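Local coordinates for histidinol-phosphate aminotransferase (Clostridium acetobutylicum, PDB 3FTB), which probably catalyses pyridoxal 5'-phosphate-dependent transamination, presumably of histidinol phosphate, at residues A[86-91]-A[221-226]; A[151-156]-A[295-300]; A[185-190]-A[209-214]; A[215-220]-A[263-268]. All coordinates share one frame; numbering follows the deposited sequence.

Contact 1: residues A[86-91]-A[221-226]; sequences GASEII and GIRFGY. With PO4 (phosphate ion), chain E.
Backbone meets backbone on the tight side of this contact. Gly86, just ahead of helix 87-95, lies flat against residues 223-225, its N 3.2 Å from Arg223 C and its C 3.4 Å from Gly225 N. Having no side chain at either glycine lets the two chains close up this far, and Ile90, whose CB points toward the strand, packs beside Gly225 and Tyr226. Phe224 and Tyr226 start away from the 86-91 segment, and their side chains touch helix 64-74.

The other side is looser: the segments touch little directly there, and a bound phosphate bridges them. Arg223 places CG anti to its carbonyl carbon and then bends at chi2 (-93°) and chi3 (61°), so the guanidinium doubles back past Gly86, with NH1 3.7 Å from Gly86 CA. Its edge faces the ion, and Arg223 NH2 donates to O1 at 2.8 Å. The same oxygen takes Ser88 N at 3.0 Å and a very short bond from Ser88 OG at 2.4 Å, which makes three donors on one atom. Ala87 N holds O2 at 2.9 Å. These backbone N-H groups belong to the first turn of the helix, whose dipole would also favour the anion. Although the ion probably came from the crystallisation liquor, the arrangement, completed by Thr214 OG1, is consistent with the phosphate-binding cup of fold-type I pyridoxal phosphate enzymes.

Contact 2: residues A[151-156]-A[295-300]; sequences GNPNNP and PHANFV. With PO4 (phosphate ion), chain F.
Phe299 holds CG between its backbone N and carbonyl carbon (chi1 52°), a crowded position that raises the ring from the start of strand 299-304 into the bend of residues 153-156. Asn155 has CG anti to its backbone N (chi1 164°), and this sends the amide off in another direction, to a bound phosphate. The peptides before Pro153 and Pro156 are cis, and the carbonyls of Asn154 and Pro156 lie at the edge of the Phe299 ring: CE1 is 3.8 Å from Asn154 O, and CD1 3.7 Å from Pro156 O. CZ approaches Asn155 CA (4.0 Å). Toward the start of both segments the touch is apolar, with Pro153 CG 4.0 Å from Ala297 CB; no hydrogen bond joins the segments.

Asn155 ND2 gives a weak, bent bond to phosphate O3 (2.7 Å, 124° at the hydrogen), while its OD1 has a weak bond to Arg338. Arg338 and Arg324 also hold the ion. Asn154 ND2 is bound to Pro106 O. The Asn-Pro-Asn-Asn-Pro loop resembles the active-site loop of fold-type I aminotransferases, where the asparagine before the second proline contacts the cofactor, and the Asn155-Arg338 pairing is consistent with that site.

Contact 3: residues A[185-190]-A[209-214]; sequences AFIEFT and IIRAMT. With PO4 (phosphate ion), chain G; PO4 (phosphate ion), chain E.
Arg211 leaves strand 207-212 with CG anti to the carbonyl carbon, and a bend at chi2 (-71°) turns the chain toward residues 187-188. CB and CG make no close approach to the other segment; CD is the first atom to meet it, 4.1 Å from Ile187 CG2. NE lies 3.7 Å from that methyl and forms a salt bridge with Glu184. At CZ the same methyl sits 3.5 Å above the guanidinium plane, over its centre, so one face rests on Ile187. The tip grips a phosphate, probably from the crystallisation liquor, edge-on through two nearly straight bonds (both 172°), from NH1 to O1, very short at 2.4 Å, and from NH2 to O4 at 2.5 Å. Glu188 OE2 makes a long salt bridge to Arg211 NH1 (4.0 Å), its carboxylate turned 74° from the guanidinium plane, and probably offsets part of the charge.

Nearer the strand end, Ala185 CB touches Ala212 CB at 3.9 Å, and a water donates to both Ala185 O and Ala212 O. Thr214 OG1 binds the other phosphate, the one held by Ala87 and Ser88. Arg211 thus forms a separate anion site, while the Ala185-Ala212-Thr214 end is consistent with a fold-type I cofactor pocket.

Contact 4: residues A[215-220]-A[263-268]; sequences KFFAMP and NYIEES
Three side chains of helix 262-285 receive the two phenylalanines of the 215-220 loop. Ile265 touches both: its CG2 reaches the edge of the Phe216 ring at CE2 (4.1 Å), while CG1 touches Phe217 CE2 at 4.0 Å. Tyr264 crosses Phe217 obliquely, with CE2 4.0 Å from Phe217 CD2, and its OH ends 3.6 Å from Ala218 CB. One helical turn on, Ser268 CB packs against Phe216 CZ (4.0 Å). The phenylalanines also meet each other, Phe216 CD2 sitting 3.9 Å over one face of Phe217 near its rim.

A type I beta turn, closed by Ala218 N to Lys215 O, sets out these rings. Lys215, which opens the turn, probably corresponds to the lysine that carries the cofactor as a Schiff base in fold-type I aminotransferases; the turn packs on helix 262-285. CG is anti to the backbone N in Phe216 (-172°) but anti to the carbonyl carbon in Phe217 (-75°).

Further out, Ser268 OG donates to Tyr264 O at 2.7 Å and lies over one face of the Tyr264 ring. Tyr264 OH is hydrogen-bonded to Gly39 O and Phe216 O to Asn36 ND2. Lys215 NZ is hydrogen-bonded to Tyr58 OH of the second subunit.

Overall arrangement
All four contacts are buried, and none is a surface patch; contact 3 lies closest to the middle of the chain (centre about 5 Å away) and contact 4 farthest (about 14 Å). Contacts 1 and 3 share the seven-stranded sheet through neighbouring strands 225-229 and 207-212, joined by a probable backbone hydrogen bond between Tyr226 and Arg211, and one phosphate touches both. Contact 2 joins the loop after strand 147-151 of that sheet to strand 299-304 of the five-stranded one, and meets contact 3 at Ile187 and Phe189. Anion binding marks contacts 1 to 3, whereas contact 4 is aromatic and aliphatic; it packs against contact 3 through Phe216. Contacts 1, 3 and 4 reach the second subunit; contact 2 does not.

Contact 1: residues A[86-91]-A[221-226]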
loop_
_atom_site.group_PDB
_atom_site.type_symbol
_atom_site.label_atom_id
_atom_site.label_comp_id
_atom_site.label_asym_id
_atom_site.label_seq_id
_atom_site.Cartn_x
_atom_site.Cartn_y
_atom_site.Cartn_z
ATOM N N GLY A 86 4.354 0.125 -4.661
ATOM C CA GLY A 86 5.619 0.714 -5.066
ATOM C C GLY A 86 6.736 -0.325 -5.034
ATOM O O GLY A 86 6.595 -1.366 -4.394
ATOM N N ALA A 87 7.849 -0.067 -5.716
ATOM C CA ALA A 87 9.024 -0.935 -5.566
ATOM C C ALA A 87 9.570 -0.877 -4.133
ATOM O O ALA A 87 10.192 -1.828 -3.646
ATOM C CB ALA A 87 10.114 -0.563 -6.563
ATOM N N SER A 88 9.326 0.246 -3.464
ATOM C CA SER A 88 9.795 0.459 -2.100
ATOM C C SER A 88 9.493 -0.727 -1.207
ATOM O O SER A 88 10.328 -1.148 -0.412
ATOM C CB SER A 88 9.132 1.698 -1.502
ATOM O OG SER A 88 9.216 2.794 -2.388
ATOM N N GLU A 89 8.281 -1.249 -1.330
ATOM C CA GLU A 89 7.815 -2.299 -0.439
ATOM C C GLU A 89 8.676 -3.547 -0.620
ATOM O O GLU A 89 8.985 -4.258 0.340
ATOM C CB GLU A 89 6.325 -2.599 -0.696
ATOM C CG GLU A 89 5.602 -3.324 0.453
ATOM C CD GLU A 89 4.151 -3.734 0.129
ATOM O OE1 GLU A 89 3.587 -3.245 -0.870
ATOM O OE2 GLU A 89 3.563 -4.548 0.882
ATOM N N ILE A 90 9.083 -3.785 -1.860
ATOM C CA ILE A 90 9.783 -5.010 -2.218
ATOM C C ILE A 90 11.253 -4.967 -1.805
ATOM O O ILE A 90 11.798 -5.970 -1.334
ATOM C CB ILE A 90 9.645 -5.282 -3.720
ATOM C CG1 ILE A 90 8.165 -5.329 -4.093
ATOM C CG2 ILE A 90 10.355 -6.578 -4.120
ATOM C CD1 ILE A 90 7.927 -5.049 -5.531
ATOM N N ILE A 91 11.880 -3.806 -1.975
ATOM C CA ILE A 91 13.246 -3.578 -1.510
ATOM C C ILE A 91 13.347 -3.831 -0.008
ATOM O O ILE A 91 14.165 -4.642 0.447
ATOM C CB ILE A 91 13.694 -2.136 -1.807
ATOM C CG1 ILE A 91 13.727 -1.894 -3.320
ATOM C CG2 ILE A 91 15.051 -1.853 -1.166
ATOM C CD1 ILE A 91 14.004 -0.459 -3.706
ATOM N N GLY A 221 2.574 8.097 -8.640
ATOM C CA GLY A 221 1.442 8.265 -7.741
ATOM C C GLY A 221 0.523 7.055 -7.655
ATOM O O GLY A 221 -0.419 7.016 -6.848
ATOM N N ILE A 222 0.800 6.059 -8.488
ATOM C CA ILE A 222 -0.039 4.869 -8.552
ATOM C C ILE A 222 0.467 3.819 -7.557
ATOM O O ILE A 222 -0.298 2.982 -7.063
ATOM C CB ILE A 222 -0.093 4.313 -9.998
ATOM C CG1 ILE A 222 -1.531 3.988 -10.401
ATOM C CG2 ILE A 222 0.868 3.131 -10.187
ATOM C CD1 ILE A 222 -1.710 3.858 -11.887
ATOM N N ARG A 223 1.764 3.894 -7.259
ATOM C CA ARG A 223 2.398 3.054 -6.244
ATOM C C ARG A 223 2.406 1.590 -6.668
ATOM O O ARG A 223 1.605 0.790 -6.181
ATOM C CB ARG A 223 1.695 3.217 -4.889
ATOM C CG ARG A 223 1.476 4.670 -4.465
ATOM C CD ARG A 223 2.599 5.223 -3.591
ATOM N NE ARG A 223 3.912 5.236 -4.236
ATOM C CZ ARG A 223 4.924 4.448 -3.883
ATOM N NH1 ARG A 223 4.780 3.578 -2.894
ATOM N NH2 ARG A 223 6.084 4.525 -4.509
ATOM N N PHE A 224 3.301 1.236 -7.586
ATOM C CA PHE A 224 3.376 -0.152 -8.038
ATOM C C PHE A 224 4.759 -0.641 -8.480
ATOM O O PHE A 224 5.336 -0.128 -9.432
ATOM C CB PHE A 224 2.348 -0.444 -9.139
ATOM C CG PHE A 224 2.375 -1.872 -9.591
ATOM C CD1 PHE A 224 1.928 -2.873 -8.757
ATOM C CD2 PHE A 224 2.915 -2.218 -10.811
ATOM C CE1 PHE A 224 1.992 -4.190 -9.144
ATOM C CE2 PHE A 224 2.979 -3.523 -11.197
ATOM C CZ PHE A 224 2.517 -4.513 -10.363
ATOM N N GLY A 225 5.271 -1.646 -7.776
ATOM C CA GLY A 225 6.495 -2.329 -8.163
ATOM C C GLY A 225 6.327 -3.828 -8.001
ATOM O O GLY A 225 5.390 -4.267 -7.344
ATOM N N TYR A 226 7.216 -4.623 -8.592
ATOM C CA TYR A 226 7.085 -6.079 -8.481
ATOM C C TYR A 226 8.374 -6.881 -8.285
ATOM O O TYR A 226 9.474 -6.411 -8.581
ATOM C CB TYR A 226 6.253 -6.655 -9.634
ATOM C CG TYR A 226 6.636 -6.198 -11.024
ATOM C CD1 TYR A 226 7.179 -7.090 -11.943
ATOM C CD2 TYR A 226 6.425 -4.883 -11.429
ATOM C CE1 TYR A 226 7.514 -6.683 -13.233
ATOM C CE2 TYR A 226 6.760 -4.465 -12.708
ATOM C CZ TYR A 226 7.302 -5.369 -13.609
ATOM O OH TYR A 226 7.632 -4.947 -14.881
HETATM P P PO4 E . 8.855 3.364 -5.910
HETATM O O1 PO4 E . 8.301 2.835 -4.611
HETATM O O2 PO4 E . 8.679 2.346 -6.998
HETATM O O3 PO4 E . 8.124 4.610 -6.337
HETATM O O4 PO4 E . 10.326 3.630 -5.723
#

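Contact 2: residues A[151-156]-A[295-300]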
loop_
_atom_site.group_PDB
_atom_site.type_symbol
_atom_site.label_atom_id
_atom_site.label_comp_id
_atom_site.label_asym_id
_atom_site.label_seq_id
_atom_site.Cartn_x
_atom_site.Cartn_y
_atom_site.Cartn_z
ATOM N N GLY A 151 22.237 -2.666 -7.885
ATOM C CA GLY A 151 21.379 -2.020 -8.863
ATOM C C GLY A 151 21.782 -2.308 -10.298
ATOM O O GLY A 151 22.962 -2.386 -10.628
ATOM N N ASN A 152 20.784 -2.470 -11.157
ATOM C CA ASN A 152 21.020 -2.695 -12.569
ATOM C C ASN A 152 19.972 -1.974 -13.405
ATOM O O ASN A 152 18.916 -2.547 -13.674
ATOM C CB ASN A 152 20.912 -4.183 -12.889
ATOM C CG ASN A 152 21.341 -4.497 -14.316
ATOM O OD1 ASN A 152 22.161 -3.779 -14.895
ATOM N ND2 ASN A 152 20.804 -5.571 -14.884
ATOM N N PRO A 153 20.269 -0.733 -13.844
ATOM C CA PRO A 153 21.522 -0.013 -13.595
ATOM C C PRO A 153 21.538 0.667 -12.227
ATOM O O PRO A 153 20.493 0.930 -11.653
ATOM C CB PRO A 153 21.560 1.055 -14.710
ATOM C CG PRO A 153 20.236 1.013 -15.375
ATOM C CD PRO A 153 19.343 0.067 -14.662
ATOM N N ASN A 154 22.725 0.955 -11.716
ATOM C CA ASN A 154 22.842 1.558 -10.390
ATOM C C ASN A 154 22.725 3.088 -10.314
ATOM O O ASN A 154 23.402 3.815 -11.033
ATOM C CB ASN A 154 24.141 1.118 -9.721
ATOM C CG ASN A 154 24.143 1.383 -8.229
ATOM O OD1 ASN A 154 23.248 0.948 -7.504
ATOM N ND2 ASN A 154 25.165 2.084 -7.761
ATOM N N ASN A 155 21.847 3.544 -9.427
ATOM C CA ASN A 155 21.739 4.935 -9.019
ATOM C C ASN A 155 22.817 5.211 -7.951
ATOM O O ASN A 155 22.834 4.549 -6.915
ATOM C CB ASN A 155 20.331 5.130 -8.448
ATOM C CG ASN A 155 20.181 6.420 -7.635
ATOM O OD1 ASN A 155 21.011 7.320 -7.703
ATOM N ND2 ASN A 155 19.095 6.506 -6.871
ATOM N N PRO A 156 23.699 6.211 -8.159
ATOM C CA PRO A 156 23.722 7.376 -9.059
ATOM C C PRO A 156 24.538 7.269 -10.351
ATOM O O PRO A 156 24.441 8.184 -11.166
ATOM C CB PRO A 156 24.408 8.445 -8.198
ATOM C CG PRO A 156 25.183 7.649 -7.088
ATOM C CD PRO A 156 24.897 6.186 -7.299
ATOM N N PRO A 295 26.085 6.765 -18.522
ATOM C CA PRO A 295 24.804 6.297 -17.990
ATOM C C PRO A 295 24.177 5.249 -18.885
ATOM O O PRO A 295 24.527 5.147 -20.061
ATOM C CB PRO A 295 23.923 7.556 -18.046
ATOM C CG PRO A 295 24.710 8.601 -18.817
ATOM C CD PRO A 295 25.903 7.932 -19.401
ATOM N N HIS A 296 23.239 4.486 -18.342
ATOM C CA HIS A 296 22.501 3.536 -19.158
ATOM C C HIS A 296 21.012 3.629 -18.920
ATOM O O HIS A 296 20.246 2.816 -19.425
ATOM C CB HIS A 296 23.048 2.121 -18.974
ATOM C CG HIS A 296 24.369 1.922 -19.642
ATOM N ND1 HIS A 296 25.561 2.297 -19.057
ATOM C CD2 HIS A 296 24.685 1.436 -20.865
ATOM C CE1 HIS A 296 26.557 2.034 -19.885
ATOM N NE2 HIS A 296 26.053 1.507 -20.987
ATOM N N ALA A 297 20.616 4.639 -18.148
ATOM C CA ALA A 297 19.210 4.952 -17.915
ATOM C C ALA A 297 18.960 6.433 -18.177
ATOM O O ALA A 297 19.590 7.029 -19.051
ATOM C CB ALA A 297 18.801 4.575 -16.483
ATOM N N ASN A 298 18.064 7.042 -17.405
ATOM C CA ASN A 298 17.731 8.458 -17.606
ATOM C C ASN A 298 18.351 9.432 -16.583
ATOM O O ASN A 298 17.702 10.389 -16.137
ATOM C CB ASN A 298 16.211 8.647 -17.694
ATOM C CG ASN A 298 15.511 8.279 -16.403
ATOM O OD1 ASN A 298 15.941 7.366 -15.704
ATOM N ND2 ASN A 298 14.445 9.004 -16.066
ATOM N N PHE A 299 19.622 9.201 -16.247
ATOM C CA PHE A 299 20.377 10.106 -15.389
ATOM C C PHE A 299 21.881 9.942 -15.615
ATOM O O PHE A 299 22.331 8.926 -16.144
ATOM C CB PHE A 299 20.027 9.879 -13.919
ATOM C CG PHE A 299 20.140 8.446 -13.493
ATOM C CD1 PHE A 299 21.363 7.915 -13.118
ATOM C CD2 PHE A 299 19.022 7.624 -13.476
ATOM C CE1 PHE A 299 21.474 6.587 -12.733
ATOM C CE2 PHE A 299 19.126 6.308 -13.098
ATOM C CZ PHE A 299 20.352 5.785 -12.720
ATOM N N VAL A 300 22.645 10.948 -15.197
ATOM C CA VAL A 300 24.085 11.003 -15.445
ATOM C C VAL A 300 24.845 11.532 -14.211
ATOM O O VAL A 300 24.448 12.543 -13.625
ATOM C CB VAL A 300 24.372 11.910 -16.670
ATOM C CG1 VAL A 300 23.854 13.331 -16.416
ATOM C CG2 VAL A 300 25.851 11.911 -17.017
HETATM P P PO4 F . 17.139 9.223 -5.262
HETATM O O1 PO4 F . 15.788 8.748 -4.772
HETATM O O2 PO4 F . 18.208 8.825 -4.270
HETATM O O3 PO4 F . 17.429 8.587 -6.600
HETATM O O4 PO4 F . 17.115 10.728 -5.416
#

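Contact 3: residues A[185-190]-A[209-214]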
loop_
_atom_site.group_PDB
_atom_site.type_symbol
_atom_site.label_atom_id
_atom_site.label_comp_id
_atom_site.label_asym_id
_atom_site.label_seq_id
_atom_site.Cartn_x
_atom_site.Cartn_y
_atom_site.Cartn_z
ATOM N N ALA A 185 14.722 -1.229 -11.507
ATOM C CA ALA A 185 13.615 -0.294 -11.674
ATOM C C ALA A 185 13.842 0.636 -12.853
ATOM O O ALA A 185 12.897 1.235 -13.372
ATOM C CB ALA A 185 13.411 0.509 -10.403
ATOM N N PHE A 186 15.102 0.746 -13.270
ATOM C CA PHE A 186 15.489 1.637 -14.353
ATOM C C PHE A 186 15.785 0.854 -15.623
ATOM O O PHE A 186 15.835 1.437 -16.709
ATOM C CB PHE A 186 16.733 2.450 -13.979
ATOM C CG PHE A 186 16.467 3.583 -13.023
ATOM C CD1 PHE A 186 15.707 4.676 -13.412
ATOM C CD2 PHE A 186 17.009 3.570 -11.742
ATOM C CE1 PHE A 186 15.477 5.736 -12.541
ATOM C CE2 PHE A 186 16.788 4.624 -10.864
ATOM C CZ PHE A 186 16.020 5.711 -11.267
ATOM N N ILE A 187 15.976 -0.458 -15.479
ATOM C CA ILE A 187 16.444 -1.303 -16.572
ATOM C C ILE A 187 15.678 -1.054 -17.870
ATOM O O ILE A 187 16.113 -1.463 -18.944
ATOM C CB ILE A 187 16.319 -2.796 -16.229
ATOM C CG1 ILE A 187 17.307 -3.635 -17.048
ATOM C CG2 ILE A 187 14.906 -3.261 -16.497
ATOM C CD1 ILE A 187 18.754 -3.561 -16.576
ATOM N N GLU A 188 14.545 -0.374 -17.769
ATOM C CA GLU A 188 13.686 -0.140 -18.919
ATOM C C GLU A 188 14.381 0.736 -19.946
ATOM O O GLU A 188 14.184 0.592 -21.163
ATOM C CB GLU A 188 12.435 0.580 -18.456
ATOM C CG GLU A 188 12.072 0.331 -17.021
ATOM C CD GLU A 188 11.274 -0.924 -16.870
ATOM O OE1 GLU A 188 11.050 -1.305 -15.716
ATOM O OE2 GLU A 188 10.881 -1.516 -17.898
ATOM N N PHE A 189 15.210 1.637 -19.431
ATOM C CA PHE A 189 15.735 2.746 -20.204
ATOM C C PHE A 189 16.909 2.327 -21.082
ATOM O O PHE A 189 17.492 3.158 -21.772
ATOM C CB PHE A 189 16.148 3.891 -19.271
ATOM C CG PHE A 189 14.994 4.572 -18.573
ATOM C CD1 PHE A 189 14.330 5.640 -19.175
ATOM C CD2 PHE A 189 14.605 4.180 -17.297
ATOM C CE1 PHE A 189 13.275 6.273 -18.523
ATOM C CE2 PHE A 189 13.552 4.814 -16.645
ATOM C CZ PHE A 189 12.898 5.865 -17.259
ATOM N N THR A 190 17.241 1.040 -21.047
ATOM C CA THR A 190 18.283 0.455 -21.891
ATOM C C THR A 190 17.700 -0.142 -23.181
ATOM O O THR A 190 18.272 0.006 -24.263
ATOM C CB THR A 190 19.021 -0.672 -21.141
ATOM O OG1 THR A 190 18.207 -1.851 -21.117
ATOM C CG2 THR A 190 19.310 -0.259 -19.708
ATOM N N ILE A 209 14.671 -10.406 -8.584
ATOM C CA ILE A 209 14.678 -9.140 -9.331
ATOM C C ILE A 209 13.543 -8.217 -8.898
ATOM O O ILE A 209 12.419 -8.674 -8.672
ATOM C CB ILE A 209 14.561 -9.367 -10.866
ATOM C CG1 ILE A 209 15.528 -10.456 -11.351
ATOM C CG2 ILE A 209 14.758 -8.079 -11.618
ATOM C CD1 ILE A 209 16.968 -10.168 -11.072
ATOM N N ILE A 210 13.849 -6.925 -8.787
ATOM C CA ILE A 210 12.855 -5.908 -8.486
ATOM C C ILE A 210 12.619 -5.008 -9.707
ATOM O O ILE A 210 13.549 -4.375 -10.224
ATOM C CB ILE A 210 13.312 -5.057 -7.294
ATOM C CG1 ILE A 210 13.496 -5.943 -6.060
ATOM C CG2 ILE A 210 12.326 -3.956 -7.007
ATOM C CD1 ILE A 210 13.917 -5.185 -4.806
ATOM N N ARG A 211 11.386 -4.985 -10.199
ATOM C CA ARG A 211 11.036 -4.048 -11.254
ATOM C C ARG A 211 10.082 -2.988 -10.718
ATOM O O ARG A 211 9.580 -3.109 -9.609
ATOM C CB ARG A 211 10.376 -4.769 -12.419
ATOM C CG ARG A 211 11.266 -5.750 -13.137
ATOM C CD ARG A 211 12.321 -5.066 -13.932
ATOM N NE ARG A 211 12.962 -6.001 -14.849
ATOM C CZ ARG A 211 12.722 -6.028 -16.151
ATOM N NH1 ARG A 211 11.862 -5.166 -16.674
ATOM N NH2 ARG A 211 13.347 -6.908 -16.924
ATOM N N ALA A 212 9.826 -1.958 -11.521
ATOM C CA ALA A 212 8.890 -0.904 -11.147
ATOM C C ALA A 212 8.292 -0.240 -12.377
ATOM O O ALA A 212 8.922 -0.188 -13.436
ATOM C CB ALA A 212 9.577 0.129 -10.279
ATOM N N MET A 213 7.070 0.263 -12.223
ATOM C CA MET A 213 6.393 1.017 -13.272
ATOM C C MET A 213 6.490 2.499 -12.948
ATOM O O MET A 213 5.933 3.343 -13.650
ATOM C CB MET A 213 4.916 0.628 -13.338
ATOM C CG MET A 213 4.620 -0.792 -13.838
ATOM S SD MET A 213 2.863 -0.989 -14.239
ATOM C CE MET A 213 2.764 0.006 -15.739
ATOM N N THR A 214 7.210 2.793 -11.868
ATOM C CA THR A 214 7.281 4.132 -11.280
ATOM C C THR A 214 8.151 5.121 -12.047
ATOM O O THR A 214 7.798 6.280 -12.182
ATOM C CB THR A 214 7.810 4.048 -9.846
ATOM O OG1 THR A 214 7.136 2.986 -9.159
ATOM C CG2 THR A 214 7.585 5.359 -9.123
HETATM P P PO4 G . 11.812 -6.242 -20.003
HETATM O O1 PO4 G . 11.252 -5.301 -18.966
HETATM O O2 PO4 G . 10.688 -7.076 -20.576
HETATM O O3 PO4 G . 12.480 -5.432 -21.095
HETATM O O4 PO4 G . 12.840 -7.177 -19.401
HETATM P P PO4 E . 8.855 3.364 -5.910
HETATM O O1 PO4 E . 8.301 2.835 -4.611
HETATM O O2 PO4 E . 8.679 2.346 -6.998
HETATM O O3 PO4 E . 8.124 4.610 -6.337
HETATM O O4 PO4 E . 10.326 3.630 -5.723
HETATM O O HOH W 1 10.696 2.202 -13.670
#

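Contact 4: residues A[215-220]-A[263-268]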
loop_
_atom_site.group_PDB
_atom_site.type_symbol
_atom_site.label_atom_id
_atom_site.label_comp_id
_atom_site.label_asym_id
_atom_site.label_seq_id
_atom_site.Cartn_x
_atom_site.Cartn_y
_atom_site.Cartn_z
ATOM N N LYS A 215 9.292 4.662 -12.544
ATOM C CA LYS A 215 10.207 5.549 -13.236
ATOM C C LYS A 215 9.914 5.548 -14.730
ATOM O O LYS A 215 9.528 6.576 -15.290
ATOM C CB LYS A 215 11.664 5.145 -12.960
ATOM C CG LYS A 215 12.114 5.327 -11.509
ATOM C CD LYS A 215 11.948 6.771 -11.043
ATOM C CE LYS A 215 12.688 7.045 -9.731
ATOM N NZ LYS A 215 12.021 6.418 -8.556
ATOM N N PHE A 216 10.074 4.387 -15.360
ATOM C CA PHE A 216 9.954 4.260 -16.813
ATOM C C PHE A 216 8.552 4.505 -17.387
ATOM O O PHE A 216 8.414 4.948 -18.536
ATOM C CB PHE A 216 10.460 2.893 -17.267
ATOM C CG PHE A 216 10.553 2.746 -18.761
ATOM C CD1 PHE A 216 11.477 3.476 -19.490
ATOM C CD2 PHE A 216 9.722 1.867 -19.436
ATOM C CE1 PHE A 216 11.564 3.334 -20.868
ATOM C CE2 PHE A 216 9.807 1.725 -20.801
ATOM C CZ PHE A 216 10.728 2.457 -21.518
ATOM N N PHE A 217 7.521 4.212 -16.596
ATOM C CA PHE A 217 6.137 4.360 -17.049
ATOM C C PHE A 217 5.491 5.628 -16.517
ATOM O O PHE A 217 4.280 5.832 -16.680
ATOM C CB PHE A 217 5.293 3.122 -16.685
ATOM C CG PHE A 217 5.576 1.922 -17.552
ATOM C CD1 PHE A 217 6.453 0.937 -17.130
ATOM C CD2 PHE A 217 4.986 1.798 -18.799
ATOM C CE1 PHE A 217 6.735 -0.160 -17.926
ATOM C CE2 PHE A 217 5.261 0.710 -19.607
ATOM C CZ PHE A 217 6.145 -0.277 -19.166
ATOM N N ALA A 218 6.311 6.465 -15.883
ATOM C CA ALA A 218 5.945 7.830 -15.491
ATOM C C ALA A 218 4.824 7.932 -14.457
ATOM O O ALA A 218 4.240 9.017 -14.276
ATOM C CB ALA A 218 5.602 8.677 -16.728
ATOM N N MET A 219 4.537 6.824 -13.770
ATOM C CA MET A 219 3.394 6.772 -12.855
ATOM C C MET A 219 3.778 6.498 -11.386
ATOM O O MET A 219 3.451 5.436 -10.857
ATOM C CB MET A 219 2.353 5.739 -13.350
ATOM C CG MET A 219 1.618 6.125 -14.661
ATOM S SD MET A 219 0.322 4.984 -15.287
ATOM C CE MET A 219 1.304 3.511 -15.557
ATOM N N PRO A 220 4.472 7.452 -10.722
ATOM C CA PRO A 220 4.789 7.234 -9.298
ATOM C C PRO A 220 3.593 7.299 -8.328
ATOM O O PRO A 220 3.612 6.612 -7.303
ATOM C CB PRO A 220 5.798 8.353 -8.985
ATOM C CG PRO A 220 5.594 9.368 -10.071
ATOM C CD PRO A 220 5.284 8.548 -11.282
ATOM N N ASN A 263 3.915 0.822 -27.985
ATOM C CA ASN A 263 4.175 2.095 -28.664
ATOM C C ASN A 263 4.485 3.275 -27.727
ATOM O O ASN A 263 4.977 4.319 -28.164
ATOM C CB ASN A 263 3.064 2.428 -29.661
ATOM C CG ASN A 263 3.118 1.545 -30.900
ATOM O OD1 ASN A 263 4.184 1.345 -31.490
ATOM N ND2 ASN A 263 1.968 1.006 -31.298
ATOM N N TYR A 264 4.197 3.100 -26.442
ATOM C CA TYR A 264 4.664 4.032 -25.428
ATOM C C TYR A 264 6.103 3.665 -25.116
ATOM O O TYR A 264 6.958 4.533 -24.917
ATOM C CB TYR A 264 3.825 3.933 -24.151
ATOM C CG TYR A 264 4.375 4.770 -23.020
ATOM C CD1 TYR A 264 3.986 6.089 -22.862
ATOM C CD2 TYR A 264 5.307 4.248 -22.131
ATOM C CE1 TYR A 264 4.489 6.862 -21.837
ATOM C CE2 TYR A 264 5.825 5.019 -21.103
ATOM C CZ TYR A 264 5.408 6.326 -20.963
ATOM O OH TYR A 264 5.910 7.111 -19.949
ATOM N N ILE A 265 6.363 2.362 -25.086
ATOM C CA ILE A 265 7.694 1.856 -24.798
ATOM C C ILE A 265 8.725 2.153 -25.906
ATOM O O ILE A 265 9.914 2.257 -25.631
ATOM C CB ILE A 265 7.642 0.342 -24.478
ATOM C CG1 ILE A 265 6.769 0.103 -23.239
ATOM C CG2 ILE A 265 9.050 -0.223 -24.273
ATOM C CD1 ILE A 265 6.380 -1.366 -22.992
ATOM N N GLU A 266 8.276 2.305 -27.147
ATOM C CA GLU A 266 9.200 2.523 -28.265
ATOM C C GLU A 266 9.475 4.002 -28.511
ATOM O O GLU A 266 10.576 4.396 -28.922
ATOM C CB GLU A 266 8.648 1.890 -29.540
ATOM C CG GLU A 266 8.607 0.375 -29.524
ATOM C CD GLU A 266 7.949 -0.188 -30.769
ATOM O OE1 GLU A 266 8.188 -1.375 -31.080
ATOM O OE2 GLU A 266 7.197 0.558 -31.436
ATOM N N GLU A 267 8.451 4.813 -28.281
ATOM C CA GLU A 267 8.575 6.253 -28.398
ATOM C C GLU A 267 9.516 6.742 -27.288
ATOM O O GLU A 267 10.221 7.743 -27.430
ATOM C CB GLU A 267 7.190 6.898 -28.274
ATOM C CG GLU A 267 7.127 8.371 -28.671
ATOM C CD GLU A 267 6.055 9.148 -27.910
ATOM O OE1 GLU A 267 6.311 10.321 -27.554
ATOM O OE2 GLU A 267 4.969 8.583 -27.663
ATOM N N SER A 268 9.532 6.000 -26.187
ATOM C CA SER A 268 10.354 6.336 -25.033
ATOM C C SER A 268 11.830 5.991 -25.292
ATOM O O SER A 268 12.713 6.827 -25.094
ATOM C CB SER A 268 9.814 5.638 -23.772
ATOM O OG SER A 268 8.526 6.133 -23.420
#